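Local coordinates for putative snRNP Sm-like protein (Pyrococcus abyssi, PDB 1H64), which probably binds RNA, as other members of the Sm family do, and assembles from seven copies into a heptamer, at residues V19-K22 against E26-G29. Numbering follows the deposited sequence.
Sequences VILK and EFRG
V19 and F27 face each other as an antiparallel hydrogen-bonded pair, and both of their backbone bonds are present. V19 N donates to F27 O at 2.8 Å, almost perfectly straight at 178°. F27 N returns a bond to V19 O at 2.9 Å, bent slightly to 167°. With segments 19-21 and 26-29 running nearly antiparallel, this identifies a regular piece of the hairpin formed by strands 16-21 and 25-34 of the Sm fold.

The F27 side chain can be traced outward from this pair. Its CB lies 4.2 Å from V19 CB, on the same face of the sheet. A chi1 of -74° sets CG opposite the carbonyl carbon, and the ring extends on to meet L21. There CE1 comes within 3.4 Å of L21 CD1, with CD1 of the ring nearly as close, so a single methyl meets the CD1-CE1 bond of the ring obliquely. Beyond the two segments the ring packs on M47, I60 and I62, while V19 touches V67, so this face belongs to the hydrophobic interior of the curled sheet.

I20 and E26 form the adjacent non-hydrogen-bonded pair and occupy the other face. Their side chains run alongside each other, and the extended E26 chain brings OE1 to 4.0 Å from I20 CG1, a van der Waals approach. Separately, E26 CB passes 3.3 Å from the backbone V19 O. I20 also packs on Y57 of a neighbouring subunit, and L21 on L68 of another, placing both near junctions of the heptamer.

The chemistry is therefore divided: paired amides and carbonyls fix the strand register, aliphatic-aromatic packing lines the F27 face, and E26 contributes its CB and OE1, its carboxylate finding no charged partner in segment 19-22.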
loop_
_atom_site.group_PDB
_atom_site.type_symbol
_atom_site.label_atom_id
_atom_site.label_comp_id
_atom_site.label_asym_id
_atom_site.label_seq_id
_atom_site.Cartn_x
_atom_site.Cartn_y
_atom_site.Cartn_z
ATOM N N VAL C 19 10.326 6.594 -18.237
ATOM C CA VAL C 19 9.764 5.922 -17.056
ATOM C C VAL C 19 8.763 6.906 -16.444
ATOM O O VAL C 19 9.157 7.947 -15.900
ATOM C CB VAL C 19 10.864 5.565 -16.019
ATOM C CG1 VAL C 19 10.233 4.895 -14.786
ATOM C CG2 VAL C 19 11.918 4.636 -16.656
ATOM N N ILE C 20 7.479 6.580 -16.557
ATOM C CA ILE C 20 6.395 7.402 -16.035
ATOM C C ILE C 20 6.060 7.007 -14.596
ATOM O O ILE C 20 5.765 5.839 -14.306
ATOM C CB ILE C 20 5.127 7.250 -16.894
ATOM C CG1 ILE C 20 5.448 7.551 -18.359
ATOM C CG2 ILE C 20 4.041 8.192 -16.401
ATOM C CD1 ILE C 20 4.261 7.363 -19.295
ATOM N N LEU C 21 6.116 7.982 -13.695
ATOM C CA LEU C 21 5.823 7.722 -12.296
ATOM C C LEU C 21 4.374 8.080 -11.983
ATOM O O LEU C 21 3.720 8.788 -12.744
ATOM C CB LEU C 21 6.798 8.512 -11.417
ATOM C CG LEU C 21 8.253 8.216 -11.811
ATOM C CD1 LEU C 21 9.159 9.276 -11.245
ATOM C CD2 LEU C 21 8.665 6.816 -11.332
ATOM N N LYS C 22 3.870 7.568 -10.866
ATOM C CA LYS C 22 2.488 7.808 -10.457
ATOM C C LYS C 22 2.210 9.269 -10.092
ATOM O O LYS C 22 1.410 9.536 -9.200
ATOM C CB LYS C 22 2.147 6.912 -9.261
ATOM C CG LYS C 22 2.617 5.471 -9.420
ATOM C CD LYS C 22 2.199 4.594 -8.239
ATOM C CE LYS C 22 2.710 3.163 -8.395
ATOM N NZ LYS C 22 2.184 2.271 -7.312
ATOM N N GLU C 26 8.245 12.240 -14.493
ATOM C CA GLU C 26 8.943 11.183 -15.223
ATOM C C GLU C 26 10.457 11.237 -15.328
ATOM O O GLU C 26 11.084 12.246 -15.019
ATOM C CB GLU C 26 8.343 11.039 -16.631
ATOM C CG GLU C 26 7.989 12.340 -17.332
ATOM C CD GLU C 26 7.182 12.114 -18.609
ATOM O OE1 GLU C 26 6.084 11.522 -18.525
ATOM O OE2 GLU C 26 7.637 12.527 -19.697
ATOM N N PHE C 27 11.038 10.110 -15.725
ATOM C CA PHE C 27 12.471 10.016 -15.916
ATOM C C PHE C 27 12.712 9.563 -17.344
ATOM O O PHE C 27 11.899 8.830 -17.916
ATOM C CB PHE C 27 13.115 8.994 -14.982
ATOM C CG PHE C 27 13.221 9.436 -13.553
ATOM C CD1 PHE C 27 12.396 8.882 -12.581
ATOM C CD2 PHE C 27 14.181 10.364 -13.167
ATOM C CE1 PHE C 27 12.530 9.239 -11.246
ATOM C CE2 PHE C 27 14.324 10.729 -11.830
ATOM C CZ PHE C 27 13.496 10.164 -10.868
ATOM N N ARG C 28 13.814 10.024 -17.927
ATOM C CA ARG C 28 14.179 9.614 -19.278
ATOM C C ARG C 28 15.666 9.340 -19.239
ATOM O O ARG C 28 16.426 10.080 -18.614
ATOM C CB ARG C 28 13.852 10.703 -20.309
ATOM C CG ARG C 28 12.428 11.225 -20.209
ATOM C CD ARG C 28 11.890 11.687 -21.558
ATOM N NE ARG C 28 11.623 10.556 -22.448
ATOM C CZ ARG C 28 10.966 10.644 -23.599
ATOM N NH1 ARG C 28 10.501 11.814 -24.016
ATOM N NH2 ARG C 28 10.772 9.560 -24.336
ATOM N N GLY C 29 16.083 8.251 -19.877
ATOM C CA GLY C 29 17.491 7.910 -19.882
ATOM C C GLY C 29 17.734 6.641 -20.665
ATOM O O GLY C 29 16.811 6.091 -21.267
#